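Local coordinates for endoglucanase A (PDB 3IK2), which probably hydrolyses internal beta-1,4-glucosidic bonds of cellulose and related glucans as a family 44 glycoside hydrolase, at residues G106-A111 with W128-F133; F227-F232 with Y248-D253; G356-I361 with N393-A398. All coordinates share one frame; numbering follows the deposited sequence.

Contact 1. Residues G106-A111 with W128-F133; sequences GGYVAA and WKKVEF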
ATOM      1  N   GLY A 106       8.355   8.030 -16.929  1.00  7.71           N
ATOM      2  CA  GLY A 106       7.441   8.867 -17.727  1.00  9.18           C
ATOM      3  C   GLY A 106       8.076   9.393 -19.007  1.00  9.87           C
ATOM      4  O   GLY A 106       7.461   9.355 -20.085  1.00 10.66           O
ATOM      5  N   GLY A 107       9.314   9.876 -18.869  1.00  9.85           N
ATOM      6  CA  GLY A 107      10.190  10.200 -19.989  1.00  9.01           C
ATOM      7  C   GLY A 107      11.056  11.426 -19.735  1.00  8.54           C
ATOM      8  O   GLY A 107      12.112  11.562 -20.328  1.00  8.52           O
ATOM      9  N   TYR A 108      10.591  12.337 -18.877  1.00  8.50           N
ATOM     10  CA  TYR A 108      11.261  13.638 -18.639  1.00  8.08           C
ATOM     11  C   TYR A 108      11.068  14.023 -17.165  1.00  8.20           C
ATOM     12  O   TYR A 108      10.134  13.558 -16.539  1.00  7.72           O
ATOM     13  CB  TYR A 108      10.705  14.784 -19.553  1.00  8.33           C
ATOM     14  CG  TYR A 108      10.898  14.575 -21.051  1.00  8.27           C
ATOM     15  CD1 TYR A 108      12.000  15.111 -21.723  1.00  8.32           C
ATOM     16  CD2 TYR A 108       9.966  13.834 -21.785  1.00  7.17           C
ATOM     17  CE1 TYR A 108      12.181  14.888 -23.103  1.00  9.63           C
ATOM     18  CE2 TYR A 108      10.125  13.605 -23.132  1.00  8.61           C
ATOM     19  CZ  TYR A 108      11.220  14.125 -23.793  1.00 10.85           C
ATOM     20  OH  TYR A 108      11.322  13.884 -25.137  1.00  9.91           O
ATOM     21  N   VAL A 109      11.967  14.852 -16.628  1.00  8.06           N
ATOM     22  CA  VAL A 109      11.924  15.288 -15.226  1.00  7.50           C
ATOM     23  C   VAL A 109      12.211  16.784 -15.206  1.00  7.71           C
ATOM     24  O   VAL A 109      12.844  17.282 -16.133  1.00  8.12           O
ATOM     25  CB  VAL A 109      12.936  14.544 -14.316  1.00  7.13           C
ATOM     26  CG1 VAL A 109      12.615  13.070 -14.258  1.00  4.93           C
ATOM     27  CG2 VAL A 109      14.420  14.801 -14.768  1.00  6.21           C
ATOM     28  N   ALA A 110      11.746  17.488 -14.169  1.00  8.22           N
ATOM     29  CA  ALA A 110      11.828  18.960 -14.126  1.00  7.94           C
ATOM     30  C   ALA A 110      13.262  19.404 -14.182  1.00  9.05           C
ATOM     31  O   ALA A 110      14.124  18.869 -13.452  1.00  8.51           O
ATOM     32  CB  ALA A 110      11.166  19.514 -12.897  1.00  7.57           C
ATOM     33  N   ALA A 111      13.531  20.353 -15.081  1.00  9.68           N
ATOM     34  CA  ALA A 111      14.837  20.978 -15.150  1.00 10.86           C
ATOM     35  C   ALA A 111      14.962  22.168 -14.161  1.00 11.45           C
ATOM     36  O   ALA A 111      16.046  22.539 -13.777  1.00 11.35           O
ATOM     37  CB  ALA A 111      15.135  21.416 -16.574  1.00 11.05           C
ATOM     38  N   TRP A 128      12.621  20.695 -19.197  1.00  9.99           N
ATOM     39  CA  TRP A 128      12.684  19.263 -18.977  1.00  9.28           C
ATOM     40  C   TRP A 128      14.061  18.671 -19.280  1.00  9.87           C
ATOM     41  O   TRP A 128      14.744  19.062 -20.253  1.00  9.70           O
ATOM     42  CB  TRP A 128      11.627  18.578 -19.847  1.00  8.57           C
ATOM     43  CG  TRP A 128      10.225  19.056 -19.512  1.00  8.38           C
ATOM     44  CD1 TRP A 128       9.463  19.942 -20.223  1.00  8.16           C
ATOM     45  CD2 TRP A 128       9.452  18.711 -18.351  1.00  6.60           C
ATOM     46  NE1 TRP A 128       8.265  20.174 -19.574  1.00  4.32           N
ATOM     47  CE2 TRP A 128       8.223  19.423 -18.435  1.00  5.22           C
ATOM     48  CE3 TRP A 128       9.677  17.885 -17.246  1.00  5.86           C
ATOM     49  CZ2 TRP A 128       7.207  19.308 -17.461  1.00  6.66           C
ATOM     50  CZ3 TRP A 128       8.659  17.795 -16.246  1.00  6.07           C
ATOM     51  CH2 TRP A 128       7.451  18.501 -16.375  1.00  6.26           C
ATOM     52  N   LYS A 129      14.480  17.743 -18.424  1.00  9.63           N
ATOM     53  CA  LYS A 129      15.610  16.864 -18.711  1.00  9.12           C
ATOM     54  C   LYS A 129      15.071  15.507 -19.152  1.00 10.23           C
ATOM     55  O   LYS A 129      14.072  15.025 -18.619  1.00 11.12           O
ATOM     56  CB  LYS A 129      16.490  16.702 -17.467  1.00  8.57           C
ATOM     57  CG  LYS A 129      17.094  18.004 -16.933  1.00  7.08           C
ATOM     58  CD  LYS A 129      18.119  18.663 -17.898  1.00  8.56           C
ATOM     59  CE  LYS A 129      18.653  19.994 -17.330  1.00  6.28           C
ATOM     60  NZ  LYS A 129      19.655  20.716 -18.202  1.00  6.86           N
ATOM     61  N   LYS A 130      15.700  14.915 -20.158  1.00 11.27           N
ATOM     62  CA  LYS A 130      15.367  13.571 -20.628  1.00 11.41           C
ATOM     63  C   LYS A 130      15.817  12.491 -19.639  1.00 11.20           C
ATOM     64  O   LYS A 130      16.994  12.461 -19.247  1.00 10.97           O
ATOM     65  CB  LYS A 130      16.158  13.303 -21.916  1.00 12.29           C
ATOM     66  CG  LYS A 130      15.420  13.223 -23.198  1.00 15.00           C
ATOM     67  CD  LYS A 130      14.450  12.056 -23.222  1.00 20.51           C
ATOM     68  CE  LYS A 130      14.300  11.437 -24.621  1.00 19.30           C
ATOM     69  NZ  LYS A 130      14.810  10.035 -24.588  1.00 20.99           N
ATOM     70  N   VAL A 131      14.912  11.563 -19.320  1.00 10.29           N
ATOM     71  CA  VAL A 131      15.255  10.334 -18.614  1.00  9.65           C
ATOM     72  C   VAL A 131      15.838   9.319 -19.593  1.00 10.04           C
ATOM     73  O   VAL A 131      15.267   9.078 -20.663  1.00  9.82           O
ATOM     74  CB  VAL A 131      13.983   9.674 -17.883  1.00  9.59           C
ATOM     75  CG1 VAL A 131      14.329   8.324 -17.201  1.00  7.95           C
ATOM     76  CG2 VAL A 131      13.347  10.632 -16.898  1.00  8.39           C
ATOM     77  N   GLU A 132      16.966   8.729 -19.208  1.00  9.94           N
ATOM     78  CA  GLU A 132      17.480   7.506 -19.814  1.00 10.48           C
ATOM     79  C   GLU A 132      17.678   6.483 -18.722  1.00 10.35           C
ATOM     80  O   GLU A 132      18.042   6.839 -17.602  1.00 10.87           O
ATOM     81  CB  GLU A 132      18.827   7.747 -20.494  1.00 10.67           C
ATOM     82  CG  GLU A 132      18.840   8.877 -21.498  1.00 12.59           C
ATOM     83  CD  GLU A 132      18.107   8.537 -22.779  1.00 14.11           C
ATOM     84  OE1 GLU A 132      17.701   9.481 -23.462  1.00 16.47           O
ATOM     85  OE2 GLU A 132      17.902   7.344 -23.096  1.00 16.37           O
ATOM     86  N   PHE A 133      17.468   5.210 -19.036  1.00 10.55           N
ATOM     87  CA  PHE A 133      17.668   4.144 -18.032  1.00 10.66           C
ATOM     88  C   PHE A 133      19.141   3.774 -17.747  1.00 11.02           C
ATOM     89  O   PHE A 133      19.540   3.540 -16.589  1.00 11.02           O
ATOM     90  CB  PHE A 133      16.792   2.922 -18.363  1.00 10.07           C
ATOM     91  CG  PHE A 133      15.301   3.225 -18.341  1.00 11.26           C
ATOM     92  CD1 PHE A 133      14.772   4.162 -17.434  1.00 10.47           C
ATOM     93  CD2 PHE A 133      14.435   2.577 -19.209  1.00 10.57           C
ATOM     94  CE1 PHE A 133      13.393   4.451 -17.391  1.00  8.45           C
ATOM     95  CE2 PHE A 133      13.070   2.843 -19.185  1.00 12.75           C
ATOM     96  CZ  PHE A 133      12.537   3.782 -18.268  1.00 11.89           C
TER
HETATM   97  O   HOH W   1      12.514   9.891 -22.454  1.00 28.35           O
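V109 and K129 face each other as the hydrogen-bonded pair of a short antiparallel ladder, in which edge strand 108-110 runs beside the middle strand 128-132 of a small three-stranded sheet outside the barrel. Both backbone bonds of the pair are made: V109 N donates to K129 O at 2.9 Å, and K129 N returns a nearly straight bond (168°) to V109 O, also at 2.9 Å. K129 O additionally takes a CA-H...O contact from Y108 CA, 3.1 Å away. At the next step G107 O accepts V131 N at 3.0 Å, the donor arriving from above the carbonyl plane. A water lying 2.7 Å from G107 O gives the same oxygen a second proton, and it is weakly bonded to K130 NZ and V131 O as well. At the backbone angles of G107 (phi 144°) a beta carbon would jam against G106 O, a clash that glycine avoids. K130 NZ also forms a salt bridge with E132 OE1, and the bends of its chain lay the methylenes beside the Y108 ring, with K130 CD 3.6 Å from Y108 CE1. Two further side-chain nitrogens find partners outside the two segments. W128 NE1 bonds weakly to D121 O, while K129 NZ donates to the carbonyl oxygen of D147, a calcium ligand, so the ladder borders the metal site. A110 has a backbone hydrogen bond with G44, and its O accepts N46 ND2. Beside the ladder the V109 and V131 side chains cross at about a right angle, V109 CG1 lying 3.7 Å from V131 CG2.

Contact 2. Residues F227-F232 with Y248-D253; sequences FGFSAF and YQWFID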
ATOM      1  N   PHE A 227      -3.342   2.732 -11.176  1.00  7.02           N
ATOM      2  CA  PHE A 227      -4.145   3.672 -10.385  1.00  6.40           C
ATOM      3  C   PHE A 227      -5.439   3.101  -9.781  1.00  6.71           C
ATOM      4  O   PHE A 227      -5.968   3.639  -8.801  1.00  6.89           O
ATOM      5  CB  PHE A 227      -4.424   4.939 -11.217  1.00  6.07           C
ATOM      6  CG  PHE A 227      -5.666   4.872 -12.106  1.00  7.18           C
ATOM      7  CD1 PHE A 227      -6.929   5.209 -11.603  1.00  6.40           C
ATOM      8  CD2 PHE A 227      -5.565   4.545 -13.452  1.00  9.59           C
ATOM      9  CE1 PHE A 227      -8.056   5.165 -12.418  1.00  7.19           C
ATOM     10  CE2 PHE A 227      -6.706   4.534 -14.294  1.00  6.04           C
ATOM     11  CZ  PHE A 227      -7.937   4.825 -13.771  1.00  6.19           C
ATOM     12  N   GLY A 228      -5.957   2.021 -10.371  1.00  6.33           N
ATOM     13  CA  GLY A 228      -7.346   1.635 -10.104  1.00  5.30           C
ATOM     14  C   GLY A 228      -7.931   0.669 -11.112  1.00  5.87           C
ATOM     15  O   GLY A 228      -7.280   0.317 -12.080  1.00  5.46           O
ATOM     16  N   PHE A 229      -9.179   0.238 -10.898  1.00  6.34           N
ATOM     17  CA  PHE A 229      -9.673  -0.920 -11.619  1.00  6.75           C
ATOM     18  C   PHE A 229      -9.645  -0.738 -13.131  1.00  7.38           C
ATOM     19  O   PHE A 229      -9.410  -1.698 -13.880  1.00  7.76           O
ATOM     20  CB  PHE A 229     -11.098  -1.309 -11.163  1.00  7.58           C
ATOM     21  CG  PHE A 229     -11.497  -2.673 -11.602  1.00  8.10           C
ATOM     22  CD1 PHE A 229     -11.394  -3.746 -10.729  1.00  7.71           C
ATOM     23  CD2 PHE A 229     -11.935  -2.900 -12.914  1.00  7.47           C
ATOM     24  CE1 PHE A 229     -11.759  -5.040 -11.143  1.00  9.31           C
ATOM     25  CE2 PHE A 229     -12.272  -4.182 -13.346  1.00  9.30           C
ATOM     26  CZ  PHE A 229     -12.202  -5.256 -12.459  1.00 10.29           C
ATOM     27  N   SER A 230      -9.926   0.480 -13.574  1.00  7.18           N
ATOM     28  CA  SER A 230      -9.903   0.804 -14.999  1.00  8.66           C
ATOM     29  C   SER A 230      -8.561   0.475 -15.688  1.00  7.79           C
ATOM     30  O   SER A 230      -8.550  -0.048 -16.819  1.00  8.02           O
ATOM     31  CB  SER A 230     -10.305   2.271 -15.212  1.00  8.60           C
ATOM     32  OG  SER A 230      -9.953   2.681 -16.514  1.00 13.30           O
ATOM     33  N   ALA A 231      -7.449   0.750 -14.998  1.00  7.05           N
ATOM     34  CA  ALA A 231      -6.110   0.333 -15.465  1.00  6.60           C
ATOM     35  C   ALA A 231      -5.859  -1.146 -15.345  1.00  6.34           C
ATOM     36  O   ALA A 231      -5.129  -1.706 -16.159  1.00  6.56           O
ATOM     37  CB  ALA A 231      -5.001   1.107 -14.733  1.00  6.18           C
ATOM     38  N   PHE A 232      -6.414  -1.786 -14.317  1.00  6.50           N
ATOM     39  CA  PHE A 232      -6.303  -3.255 -14.163  1.00  6.67           C
ATOM     40  C   PHE A 232      -6.963  -3.949 -15.344  1.00  6.78           C
ATOM     41  O   PHE A 232      -6.583  -5.065 -15.723  1.00  6.98           O
ATOM     42  CB  PHE A 232      -7.051  -3.783 -12.918  1.00  5.84           C
ATOM     43  CG  PHE A 232      -6.658  -3.147 -11.606  1.00  7.06           C
ATOM     44  CD1 PHE A 232      -7.391  -3.456 -10.445  1.00  3.82           C
ATOM     45  CD2 PHE A 232      -5.566  -2.249 -11.500  1.00  5.60           C
ATOM     46  CE1 PHE A 232      -7.051  -2.883  -9.204  1.00  4.60           C
ATOM     47  CE2 PHE A 232      -5.233  -1.669 -10.267  1.00  6.39           C
ATOM     48  CZ  PHE A 232      -5.980  -1.983  -9.115  1.00  5.44           C
ATOM     49  N   TYR A 248      -6.665 -12.825 -22.966  1.00 11.93           N
ATOM     50  CA  TYR A 248      -6.543 -12.249 -21.620  1.00 11.83           C
ATOM     51  C   TYR A 248      -7.836 -11.627 -21.133  1.00 11.22           C
ATOM     52  O   TYR A 248      -8.417 -10.803 -21.840  1.00 12.03           O
ATOM     53  CB  TYR A 248      -5.466 -11.158 -21.601  1.00 11.87           C
ATOM     54  CG  TYR A 248      -4.086 -11.658 -21.871  1.00 11.29           C
ATOM     55  CD1 TYR A 248      -3.520 -12.693 -21.108  1.00  9.57           C
ATOM     56  CD2 TYR A 248      -3.318 -11.088 -22.880  1.00 11.48           C
ATOM     57  CE1 TYR A 248      -2.203 -13.149 -21.372  1.00  9.51           C
ATOM     58  CE2 TYR A 248      -2.025 -11.538 -23.131  1.00 10.96           C
ATOM     59  CZ  TYR A 248      -1.489 -12.557 -22.380  1.00  8.97           C
ATOM     60  OH  TYR A 248      -0.205 -12.939 -22.664  1.00 13.89           O
ATOM     61  N   GLN A 249      -8.292 -12.047 -19.950  1.00 10.71           N
ATOM     62  CA  GLN A 249      -9.417 -11.408 -19.277  1.00  9.84           C
ATOM     63  C   GLN A 249      -9.179  -9.921 -19.056  1.00  9.81           C
ATOM     64  O   GLN A 249     -10.094  -9.120 -19.249  1.00  9.46           O
ATOM     65  CB  GLN A 249      -9.736 -12.071 -17.934  1.00  9.50           C
ATOM     66  CG  GLN A 249     -10.819 -11.356 -17.148  1.00  9.71           C
ATOM     67  CD  GLN A 249     -12.189 -11.443 -17.825  1.00 11.57           C
ATOM     68  OE1 GLN A 249     -12.861 -12.452 -17.707  1.00 16.20           O
ATOM     69  NE2 GLN A 249     -12.611 -10.382 -18.502  1.00  7.93           N
ATOM     70  N   TRP A 250      -7.963  -9.552 -18.653  1.00  9.54           N
ATOM     71  CA  TRP A 250      -7.678  -8.149 -18.340  1.00  9.64           C
ATOM     72  C   TRP A 250      -6.205  -7.827 -18.471  1.00  9.79           C
ATOM     73  O   TRP A 250      -5.397  -8.716 -18.763  1.00 10.73           O
ATOM     74  CB  TRP A 250      -8.248  -7.726 -16.960  1.00  9.00           C
ATOM     75  CG  TRP A 250      -7.747  -8.469 -15.723  1.00  8.81           C
ATOM     76  CD1 TRP A 250      -7.052  -9.652 -15.688  1.00  8.93           C
ATOM     77  CD2 TRP A 250      -7.985  -8.110 -14.350  1.00  8.11           C
ATOM     78  NE1 TRP A 250      -6.798 -10.016 -14.381  1.00  9.47           N
ATOM     79  CE2 TRP A 250      -7.371  -9.102 -13.541  1.00  8.28           C
ATOM     80  CE3 TRP A 250      -8.653  -7.041 -13.718  1.00  8.74           C
ATOM     81  CZ2 TRP A 250      -7.416  -9.068 -12.125  1.00  7.69           C
ATOM     82  CZ3 TRP A 250      -8.683  -7.007 -12.299  1.00  8.67           C
ATOM     83  CH2 TRP A 250      -8.062  -8.012 -11.533  1.00  7.84           C
ATOM     84  N   PHE A 251      -5.864  -6.546 -18.306  1.00  9.70           N
ATOM     85  CA  PHE A 251      -4.493  -6.090 -18.520  1.00  8.72           C
ATOM     86  C   PHE A 251      -3.535  -6.726 -17.518  1.00  8.45           C
ATOM     87  O   PHE A 251      -2.402  -6.955 -17.845  1.00  9.45           O
ATOM     88  CB  PHE A 251      -4.396  -4.537 -18.531  1.00  8.53           C
ATOM     89  CG  PHE A 251      -2.974  -4.011 -18.444  1.00  7.88           C
ATOM     90  CD1 PHE A 251      -2.205  -3.842 -19.594  1.00  8.24           C
ATOM     91  CD2 PHE A 251      -2.391  -3.721 -17.199  1.00  6.58           C
ATOM     92  CE1 PHE A 251      -0.867  -3.362 -19.504  1.00  6.69           C
ATOM     93  CE2 PHE A 251      -1.051  -3.260 -17.116  1.00  6.50           C
ATOM     94  CZ  PHE A 251      -0.304  -3.082 -18.254  1.00  5.77           C
ATOM     95  N   ILE A 252      -3.994  -7.010 -16.297  1.00  8.25           N
ATOM     96  CA  ILE A 252      -3.173  -7.698 -15.280  1.00  7.46           C
ATOM     97  C   ILE A 252      -2.551  -9.021 -15.753  1.00  7.76           C
ATOM     98  O   ILE A 252      -1.370  -9.284 -15.484  1.00  7.75           O
ATOM     99  CB  ILE A 252      -3.922  -7.796 -13.869  1.00  7.91           C
ATOM    100  CG1 ILE A 252      -3.844  -6.428 -13.140  1.00  5.51           C
ATOM    101  CG2 ILE A 252      -3.361  -8.966 -13.008  1.00  5.92           C
ATOM    102  CD1 ILE A 252      -4.673  -6.274 -11.868  1.00  7.21           C
ATOM    103  N   ASP A 253      -3.338  -9.838 -16.465  1.00  8.41           N
ATOM    104  CA  ASP A 253      -2.873 -11.094 -17.102  1.00  8.29           C
ATOM    105  C   ASP A 253      -1.815 -10.830 -18.194  1.00  7.95           C
ATOM    106  O   ASP A 253      -0.784 -11.447 -18.220  1.00  8.04           O
ATOM    107  CB  ASP A 253      -4.063 -11.843 -17.750  1.00  8.34           C
ATOM    108  CG  ASP A 253      -5.063 -12.367 -16.724  1.00 10.23           C
ATOM    109  OD1 ASP A 253      -4.719 -12.436 -15.525  1.00  9.26           O
ATOM    110  OD2 ASP A 253      -6.204 -12.711 -17.124  1.00 11.12           O
TER
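F232 O is the acceptor about which this contact gathers, lying in front of the first amides of helix 251-266. I252 N donates to it at 3.3 Å with an angle of 150°, and F251 N lies 3.1 Å from the same F232 O. The arrangement belongs to a beta-alpha-beta crossover of the TIM-like barrel: the chain leaves strand 220-226, makes the short helices 229-234 and 241-245, and then enters helix 251-266, which leads to strand 273-278. A carbonyl placed at a helix N-terminus is probably polarised by the amides there. W250, the N-cap residue, closes over the same oxygen, its CB 3.4 Å from F232 O. With CG between the backbone N and the carbonyl carbon (chi1 60°), the indole lies across F232 and reaches F229. There W250 CZ3 meets F232 CB at 3.7 Å and also touches F229 CE1, the two ring planes being inclined at 44°. I252 lies alongside F232, pointing the same way, and its CD1 is 3.6 Å from F232 CB. F251 CD2 leans on A231 O, while the F251 ring stacks with F235. The indole N-H is met by S338 OG, with a weaker bond to D253 OD1. W327 meets the indole with its plane almost perpendicular. Within 227-232, G228 O lies 3.1 Å above the plane of the F232 ring, offset toward its rim.

Contact 3. Residues G356-I361 with N393-A398; sequences GGEDHI and NYVQSA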
ATOM      1  N   GLY A 356     -11.158   6.607   3.533  1.00  6.33           N
ATOM      2  CA  GLY A 356     -11.878   7.846   3.863  1.00  5.21           C
ATOM      3  C   GLY A 356     -12.306   7.912   5.312  1.00  5.35           C
ATOM      4  O   GLY A 356     -11.981   7.004   6.092  1.00  4.01           O
ATOM      5  N   GLY A 357     -13.041   8.979   5.678  1.00  5.85           N
ATOM      6  CA  GLY A 357     -13.486   9.222   7.063  1.00  5.45           C
ATOM      7  C   GLY A 357     -12.458   8.932   8.151  1.00  6.33           C
ATOM      8  O   GLY A 357     -12.748   8.251   9.140  1.00  6.89           O
ATOM      9  N   GLU A 358     -11.267   9.489   7.943  1.00  7.00           N
ATOM     10  CA  GLU A 358     -10.020   9.177   8.640  1.00  6.82           C
ATOM     11  C   GLU A 358     -10.074   9.608  10.090  1.00  7.18           C
ATOM     12  O   GLU A 358      -9.384   9.038  10.922  1.00  6.31           O
ATOM     13  CB  GLU A 358      -8.859   9.923   7.982  1.00  6.62           C
ATOM     14  CG  GLU A 358      -8.547   9.513   6.563  1.00  7.07           C
ATOM     15  CD  GLU A 358      -7.526  10.419   5.948  1.00  8.14           C
ATOM     16  OE1 GLU A 358      -6.923  11.224   6.709  1.00  9.93           O
ATOM     17  OE2 GLU A 358      -7.294  10.313   4.723  1.00  8.68           O
ATOM     18  N   ASP A 359     -10.924  10.595  10.376  1.00  7.31           N
ATOM     19  CA  ASP A 359     -11.055  11.125  11.706  1.00  7.99           C
ATOM     20  C   ASP A 359     -12.364  10.678  12.385  1.00  7.90           C
ATOM     21  O   ASP A 359     -12.837  11.328  13.307  1.00  8.20           O
ATOM     22  CB  ASP A 359     -10.915  12.650  11.672  1.00  8.77           C
ATOM     23  CG  ASP A 359     -12.000  13.333  10.837  1.00 10.36           C
ATOM     24  OD1 ASP A 359     -12.869  12.643  10.259  1.00  9.91           O
ATOM     25  OD2 ASP A 359     -11.957  14.581  10.749  1.00 14.44           O
ATOM     26  N   HIS A 360     -12.876   9.524  11.955  1.00  8.38           N
ATOM     27  CA  HIS A 360     -14.165   8.959  12.389  1.00  8.58           C
ATOM     28  C   HIS A 360     -13.995   7.457  12.684  1.00  8.47           C
ATOM     29  O   HIS A 360     -13.169   6.802  12.062  1.00  8.90           O
ATOM     30  CB  HIS A 360     -15.193   9.156  11.247  1.00  7.84           C
ATOM     31  CG  HIS A 360     -16.576   8.696  11.581  1.00  8.03           C
ATOM     32  ND1 HIS A 360     -17.464   9.463  12.312  1.00  9.88           N
ATOM     33  CD2 HIS A 360     -17.231   7.554  11.277  1.00  7.21           C
ATOM     34  CE1 HIS A 360     -18.608   8.815  12.430  1.00  9.45           C
ATOM     35  NE2 HIS A 360     -18.489   7.651  11.817  1.00 11.62           N
ATOM     36  N   ILE A 361     -14.778   6.912  13.616  1.00  8.71           N
ATOM     37  CA  ILE A 361     -14.692   5.476  13.963  1.00  8.93           C
ATOM     38  C   ILE A 361     -14.857   4.545  12.747  1.00 10.06           C
ATOM     39  O   ILE A 361     -14.191   3.497  12.663  1.00 11.26           O
ATOM     40  CB  ILE A 361     -15.705   5.095  15.129  1.00  9.04           C
ATOM     41  CG1 ILE A 361     -15.576   3.626  15.591  1.00  7.16           C
ATOM     42  CG2 ILE A 361     -17.175   5.348  14.708  1.00  5.54           C
ATOM     43  CD1 ILE A 361     -14.161   3.132  15.992  1.00  2.79           C
ATOM     44  N   ASN A 393      -6.780  10.708  12.962  1.00  9.07           N
ATOM     45  CA  ASN A 393      -6.610  10.110  14.295  1.00  8.79           C
ATOM     46  C   ASN A 393      -7.152   8.690  14.405  1.00  8.29           C
ATOM     47  O   ASN A 393      -6.593   7.863  15.108  1.00  8.60           O
ATOM     48  CB  ASN A 393      -7.190  11.014  15.431  1.00  8.64           C
ATOM     49  CG  ASN A 393      -8.679  11.361  15.223  1.00  9.61           C
ATOM     50  OD1 ASN A 393      -9.076  11.765  14.133  1.00 10.00           O
ATOM     51  ND2 ASN A 393      -9.488  11.233  16.280  1.00  8.17           N
ATOM     52  N   TYR A 394      -8.250   8.395  13.729  1.00  7.89           N
ATOM     53  CA  TYR A 394      -8.754   7.012  13.736  1.00  7.41           C
ATOM     54  C   TYR A 394      -7.984   6.053  12.821  1.00  6.54           C
ATOM     55  O   TYR A 394      -7.874   4.886  13.123  1.00  5.82           O
ATOM     56  CB  TYR A 394     -10.254   6.961  13.447  1.00  7.33           C
ATOM     57  CG  TYR A 394     -11.124   7.194  14.673  1.00  8.69           C
ATOM     58  CD1 TYR A 394     -11.526   6.123  15.492  1.00  9.27           C
ATOM     59  CD2 TYR A 394     -11.560   8.482  15.005  1.00  9.20           C
ATOM     60  CE1 TYR A 394     -12.334   6.336  16.616  1.00 10.11           C
ATOM     61  CE2 TYR A 394     -12.370   8.706  16.114  1.00  8.60           C
ATOM     62  CZ  TYR A 394     -12.757   7.637  16.919  1.00  9.57           C
ATOM     63  OH  TYR A 394     -13.559   7.888  18.029  1.00  8.45           O
ATOM     64  N   VAL A 395      -7.449   6.555  11.707  1.00  7.05           N
ATOM     65  CA  VAL A 395      -6.483   5.801  10.925  1.00  6.92           C
ATOM     66  C   VAL A 395      -5.269   5.456  11.808  1.00  7.64           C
ATOM     67  O   VAL A 395      -4.798   4.309  11.826  1.00  7.63           O
ATOM     68  CB  VAL A 395      -6.059   6.540   9.616  1.00  8.01           C
ATOM     69  CG1 VAL A 395      -4.745   5.931   9.032  1.00  5.32           C
ATOM     70  CG2 VAL A 395      -7.191   6.489   8.577  1.00  5.29           C
ATOM     71  N   GLN A 396      -4.780   6.429  12.569  1.00  7.58           N
ATOM     72  CA  GLN A 396      -3.636   6.138  13.422  1.00  7.50           C
ATOM     73  C   GLN A 396      -4.004   5.091  14.468  1.00  7.39           C
ATOM     74  O   GLN A 396      -3.214   4.198  14.733  1.00  7.07           O
ATOM     75  CB  GLN A 396      -3.104   7.414  14.082  1.00  7.78           C
ATOM     76  CG  GLN A 396      -2.598   8.423  13.096  1.00  6.08           C
ATOM     77  CD  GLN A 396      -1.768   9.513  13.752  1.00  4.89           C
ATOM     78  OE1 GLN A 396      -0.963   9.233  14.629  1.00  4.60           O
ATOM     79  NE2 GLN A 396      -1.923  10.744  13.289  1.00  3.63           N
ATOM     80  N   SER A 397      -5.216   5.159  15.027  1.00  7.54           N
ATOM     81  CA  SER A 397      -5.656   4.121  15.988  1.00  8.30           C
ATOM     82  C   SER A 397      -5.594   2.708  15.403  1.00  7.68           C
ATOM     83  O   SER A 397      -5.231   1.778  16.099  1.00  7.99           O
ATOM     84  CB  SER A 397      -7.079   4.337  16.491  1.00  8.77           C
ATOM     85  OG  SER A 397      -7.339   5.668  16.813  1.00 12.91           O
ATOM     86  N   ALA A 398      -6.013   2.553  14.150  1.00  7.16           N
ATOM     87  CA  ALA A 398      -6.011   1.255  13.484  1.00  6.94           C
ATOM     88  C   ALA A 398      -4.608   0.699  13.399  1.00  6.72           C
ATOM     89  O   ALA A 398      -4.392  -0.457  13.763  1.00  6.49           O
ATOM     90  CB  ALA A 398      -6.659   1.340  12.107  1.00  6.03           C
TER
HETATM   91  O   HOH W   2     -12.083  12.494  15.533  1.00 16.71           O
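The type I turn from G357 to H360 passes the first turn of helix 393-403 and presents the carbonyl of E358 to two of its amides. V395 N takes the better bond to E358 O, 3.2 Å long, at 150° and in the carbonyl plane; Y394 N, 3.1 Å from E358 O, contributes a weak, strongly bent one. Beside them the E358 and V395 side chains run the same way, with E358 CB 3.9 Å from V395 CG2. The glutamate carboxylate lies beyond, where OE2 accepts N354 ND2 and C387 N. Y394 carries most of the remaining contact. The H360-I361 peptide lies over one face of its ring, I361 N standing 3.6 Å above the ring centre, and I361 CD1 comes to 3.7 Å from Y394 CE1. These elements follow the last two strands of the TIM-like barrel: the loop between strand 347-353 and helix 361-376 meets the helix that follows strand 379-384. Both also face the nine-stranded mixed beta sheet, since I361 and Y394 touch F474 and Y394 OH bonds to D475 O. With CG between its backbone N and carbonyl carbon (chi1 56°), N393 directs its amide at the turn, OD1 lying against D359 CA and CB. Its ND2 bonds S479 OG and a water, at 3.0 Å from N393 ND2, which donates to D359 O at 2.6 Å while lying in plane at the edge of the Y394 ring.

Overall arrangement
The three contacts come in series along the chain and are spread around one TIM-like barrel. Contact 1 follows the third barrel strand, 99-103; contact 2 follows the fifth, 220-226; and contact 3 joins segments that come after the seventh, 347-353, and the eighth, 379-384. None touches another. Centres lie about 27 Å apart for contacts 1 and 2, about 30 Å for 2 and 3, and about 38 Å for 1 and 3. Each lies in a different excursion from the barrel: a small sheet beside the calcium site, a helical crossover, and the junction with the nine-stranded beta sheet, which includes strand 2-15. All three involve segments following barrel strands, whose C-terminal ends usually form the substrate-binding side in TIM-barrel hydrolases.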